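Peptidoglycan-recognition protein SD (Drosophila melanogaster, PDB 2RKQ) binds bacterial peptidoglycan as a secreted recognition protein of the innate immune system and activates the Toll pathway. Local coordinates at residues T24-A32 with A130-H141. Numbering follows the deposited sequence.
Sequences TPLPRAVIA and AQLVEGYKLLGH
Ala29 and Leu139 lie at the centre of a parallel strand pairing between 28-32 and 136-140. Ala29 N donates to Lys137 O at 2.9 Å, and Ala29 O accepts from Leu139 N at 2.8 Å. Leu139 O then takes Ile31 N, and Ile31 O takes His141 N. The strands run at 22° to each other. Earlier in the chain, Leu26 N donates to Gln131 O and Leu26 O accepts from Val133 N, both bonds nearly straight.

Ala29 CB sits 4.1 Å from both Leu132 CD1 and Leu138 CD1. Leu132 reaches it because CG is anti to the backbone N (chi1 -175°). Its CD1 also touches Leu26 O, while CD2 lies over one face of the Tyr136 ring, toward the rim. With an alanine at Leu132, a gap would probably open beside Ala29, and the methyl over the Tyr136 ring would be lost. On the opposite face of the sheet from Ala29, Leu139 CD1 meets Arg28 CD at 3.9 Å. Pro25, after a cis peptide bond, crosses Val133 at about a right angle, with CB 3.7 Å from CG1.

Strand 136-140 forms one edge of the mixed sheet of this amidase-like domain. Strand 97-102 flanks 28-32 on its other side, where Arg28 NE bonds Ser97 OG. Helix 113-128 covers the Ala29 face, with Leu123 against Ala29, Leu132 and Tyr136.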
loop_
_atom_site.group_PDB
_atom_site.type_symbol
_atom_site.label_atom_id
_atom_site.label_comp_id
_atom_site.label_asym_id
_atom_site.label_seq_id
_atom_site.Cartn_x
_atom_site.Cartn_y
_atom_site.Cartn_z
ATOM N N THR A 24 -14.033 -5.381 -7.513
ATOM C CA THR A 24 -13.041 -6.409 -7.186
ATOM C C THR A 24 -13.447 -7.701 -7.908
ATOM O O THR A 24 -14.638 -7.913 -8.161
ATOM C CB THR A 24 -12.981 -6.698 -5.676
ATOM O OG1 THR A 24 -14.289 -7.077 -5.236
ATOM C CG2 THR A 24 -12.498 -5.485 -4.895
ATOM N N PRO A 25 -12.479 -8.582 -8.220
ATOM C CA PRO A 25 -11.042 -8.467 -7.959
ATOM C C PRO A 25 -10.392 -7.409 -8.836
ATOM O O PRO A 25 -10.787 -7.203 -9.987
ATOM C CB PRO A 25 -10.518 -9.867 -8.300
ATOM C CG PRO A 25 -11.492 -10.397 -9.285
ATOM C CD PRO A 25 -12.818 -9.865 -8.873
ATOM N N LEU A 26 -9.402 -6.721 -8.264
ATOM C CA LEU A 26 -8.753 -5.619 -8.946
ATOM C C LEU A 26 -7.701 -6.120 -9.909
ATOM O O LEU A 26 -6.993 -7.071 -9.590
ATOM C CB LEU A 26 -8.102 -4.697 -7.930
ATOM C CG LEU A 26 -9.062 -4.131 -6.892
ATOM C CD1 LEU A 26 -8.300 -3.533 -5.732
ATOM C CD2 LEU A 26 -10.003 -3.102 -7.519
ATOM N N PRO A 27 -7.617 -5.508 -11.104
ATOM C CA PRO A 27 -6.614 -5.965 -12.068
ATOM C C PRO A 27 -5.157 -5.645 -11.758
ATOM O O PRO A 27 -4.280 -6.267 -12.364
ATOM C CB PRO A 27 -7.035 -5.319 -13.384
ATOM C CG PRO A 27 -8.233 -4.517 -13.113
ATOM C CD PRO A 27 -8.539 -4.506 -11.670
ATOM N N ARG A 28 -4.896 -4.704 -10.848
ATOM C CA ARG A 28 -3.524 -4.226 -10.625
ATOM C C ARG A 28 -3.215 -4.085 -9.153
ATOM O O ARG A 28 -4.106 -3.797 -8.363
ATOM C CB ARG A 28 -3.299 -2.851 -11.270
ATOM C CG ARG A 28 -3.886 -2.721 -12.645
ATOM C CD ARG A 28 -3.314 -1.520 -13.356
ATOM N NE ARG A 28 -3.664 -0.237 -12.751
ATOM C CZ ARG A 28 -3.784 0.887 -13.470
ATOM N NH1 ARG A 28 -3.607 0.860 -14.785
ATOM N NH2 ARG A 28 -4.100 2.027 -12.880
ATOM N N ALA A 29 -1.944 -4.291 -8.808
ATOM C CA ALA A 29 -1.418 -3.954 -7.478
ATOM C C ALA A 29 -0.288 -2.966 -7.668
ATOM O O ALA A 29 0.528 -3.130 -8.570
ATOM C CB ALA A 29 -0.914 -5.205 -6.768
ATOM N N VAL A 30 -0.272 -1.927 -6.837
ATOM C CA VAL A 30 0.695 -0.855 -6.967
ATOM C C VAL A 30 1.477 -0.767 -5.668
ATOM O O VAL A 30 0.888 -0.658 -4.608
ATOM C CB VAL A 30 0.009 0.505 -7.276
ATOM C CG1 VAL A 30 1.029 1.642 -7.269
ATOM C CG2 VAL A 30 -0.642 0.445 -8.649
ATOM N N ILE A 31 2.803 -0.833 -5.758
ATOM C CA ILE A 31 3.658 -0.777 -4.589
ATOM C C ILE A 31 4.242 0.621 -4.422
ATOM O O ILE A 31 4.906 1.157 -5.324
ATOM C CB ILE A 31 4.808 -1.795 -4.682
ATOM C CG1 ILE A 31 4.275 -3.205 -4.987
ATOM C CG2 ILE A 31 5.644 -1.785 -3.391
ATOM C CD1 ILE A 31 3.268 -3.735 -3.956
ATOM N N ALA A 32 3.998 1.184 -3.243
ATOM C CA ALA A 32 4.480 2.505 -2.861
ATOM C C ALA A 32 5.338 2.443 -1.610
ATOM O O ALA A 32 5.405 1.419 -0.938
ATOM C CB ALA A 32 3.286 3.435 -2.623
ATOM N N ALA A 130 -10.034 -12.920 -3.580
ATOM C CA ALA A 130 -10.716 -12.237 -4.695
ATOM C C ALA A 130 -10.655 -10.710 -4.594
ATOM O O ALA A 130 -11.541 -10.017 -5.086
ATOM C CB ALA A 130 -12.182 -12.695 -4.814
ATOM N N GLN A 131 -9.617 -10.193 -3.929
ATOM C CA GLN A 131 -9.407 -8.742 -3.885
ATOM C C GLN A 131 -8.592 -8.312 -5.094
ATOM O O GLN A 131 -8.713 -7.184 -5.575
ATOM C CB GLN A 131 -8.683 -8.330 -2.601
ATOM C CG GLN A 131 -9.497 -8.601 -1.355
ATOM C CD GLN A 131 -8.761 -8.306 -0.080
ATOM O OE1 GLN A 131 -9.303 -8.512 1.013
ATOM N NE2 GLN A 131 -7.527 -7.833 -0.193
ATOM N N LEU A 132 -7.777 -9.246 -5.582
ATOM C CA LEU A 132 -6.849 -9.007 -6.667
ATOM C C LEU A 132 -6.987 -10.155 -7.655
ATOM O O LEU A 132 -7.094 -11.305 -7.245
ATOM C CB LEU A 132 -5.438 -8.973 -6.078
ATOM C CG LEU A 132 -4.254 -8.611 -6.977
ATOM C CD1 LEU A 132 -4.343 -7.202 -7.581
ATOM C CD2 LEU A 132 -2.963 -8.773 -6.175
ATOM N N VAL A 133 -7.022 -9.849 -8.950
ATOM C CA VAL A 133 -7.126 -10.913 -9.931
ATOM C C VAL A 133 -5.869 -11.764 -9.913
ATOM O O VAL A 133 -4.789 -11.286 -9.531
ATOM C CB VAL A 133 -7.330 -10.389 -11.368
ATOM C CG1 VAL A 133 -8.567 -9.509 -11.460
ATOM C CG2 VAL A 133 -6.131 -9.642 -11.849
ATOM N N GLU A 134 -5.995 -13.025 -10.317
ATOM C CA GLU A 134 -4.829 -13.881 -10.345
ATOM C C GLU A 134 -3.791 -13.373 -11.346
ATOM O O GLU A 134 -2.600 -13.304 -11.030
ATOM C CB GLU A 134 -5.219 -15.325 -10.656
ATOM C CG GLU A 134 -4.039 -16.287 -10.526
ATOM C CD GLU A 134 -4.333 -17.675 -11.044
ATOM O OE1 GLU A 134 -5.036 -17.795 -12.064
ATOM O OE2 GLU A 134 -3.809 -18.625 -10.422
ATOM N N GLY A 135 -4.248 -12.997 -12.547
ATOM C CA GLY A 135 -3.346 -12.487 -13.582
ATOM C C GLY A 135 -3.145 -10.998 -13.409
ATOM O O GLY A 135 -3.394 -10.227 -14.335
ATOM N N TYR A 136 -2.733 -10.585 -12.213
ATOM C CA TYR A 136 -2.627 -9.145 -11.932
ATOM C C TYR A 136 -1.409 -8.519 -12.569
ATOM O O TYR A 136 -0.458 -9.210 -12.936
ATOM C CB TYR A 136 -2.671 -8.851 -10.423
ATOM C CG TYR A 136 -1.571 -9.462 -9.575
ATOM C CD1 TYR A 136 -0.405 -8.739 -9.284
ATOM C CD2 TYR A 136 -1.728 -10.714 -8.998
ATOM C CE1 TYR A 136 0.590 -9.267 -8.488
ATOM C CE2 TYR A 136 -0.731 -11.261 -8.164
ATOM C CZ TYR A 136 0.424 -10.523 -7.925
ATOM O OH TYR A 136 1.414 -11.042 -7.111
ATOM N N LYS A 137 -1.469 -7.205 -12.749
ATOM C CA LYS A 137 -0.282 -6.442 -13.097
ATOM C C LYS A 137 0.268 -5.860 -11.825
ATOM O O LYS A 137 -0.457 -5.185 -11.092
ATOM C CB LYS A 137 -0.642 -5.295 -14.039
ATOM C CG LYS A 137 -1.321 -5.739 -15.321
ATOM C CD LYS A 137 -0.466 -6.727 -16.102
ATOM C CE LYS A 137 -1.166 -7.030 -17.434
ATOM N NZ LYS A 137 -0.582 -8.219 -18.130
ATOM N N LEU A 138 1.541 -6.133 -11.549
ATOM C CA LEU A 138 2.202 -5.528 -10.414
ATOM C C LEU A 138 2.990 -4.333 -10.906
ATOM O O LEU A 138 3.810 -4.460 -11.829
ATOM C CB LEU A 138 3.140 -6.527 -9.741
ATOM C CG LEU A 138 3.937 -5.999 -8.554
ATOM C CD1 LEU A 138 3.058 -5.853 -7.333
ATOM C CD2 LEU A 138 5.081 -6.964 -8.293
ATOM N N LEU A 139 2.782 -3.181 -10.274
ATOM C CA LEU A 139 3.419 -1.944 -10.720
ATOM C C LEU A 139 4.043 -1.207 -9.561
ATOM O O LEU A 139 3.537 -1.270 -8.452
ATOM C CB LEU A 139 2.381 -1.010 -11.334
ATOM C CG LEU A 139 1.674 -1.612 -12.551
ATOM C CD1 LEU A 139 0.457 -0.765 -12.894
ATOM C CD2 LEU A 139 2.613 -1.660 -13.731
ATOM N N GLY A 140 5.137 -0.501 -9.805
ATOM C CA GLY A 140 5.578 0.454 -8.797
ATOM C C GLY A 140 4.768 1.724 -8.898
ATOM O O GLY A 140 4.265 2.071 -9.971
ATOM N N HIS A 141 4.680 2.443 -7.786
ATOM C CA HIS A 141 3.975 3.717 -7.720
ATOM C C HIS A 141 4.466 4.661 -8.835
ATOM O O HIS A 141 3.668 5.325 -9.491
ATOM C CB HIS A 141 4.233 4.278 -6.325
ATOM C CG HIS A 141 3.305 5.372 -5.904
ATOM N ND1 HIS A 141 3.489 6.056 -4.722
ATOM C CD2 HIS A 141 2.205 5.903 -6.488
ATOM C CE1 HIS A 141 2.538 6.965 -4.596
ATOM N NE2 HIS A 141 1.752 6.899 -5.658
HETATM O O HOH W 1 -14.228 -9.843 -5.390
HETATM O O HOH W 2 -4.610 -7.658 -14.733
#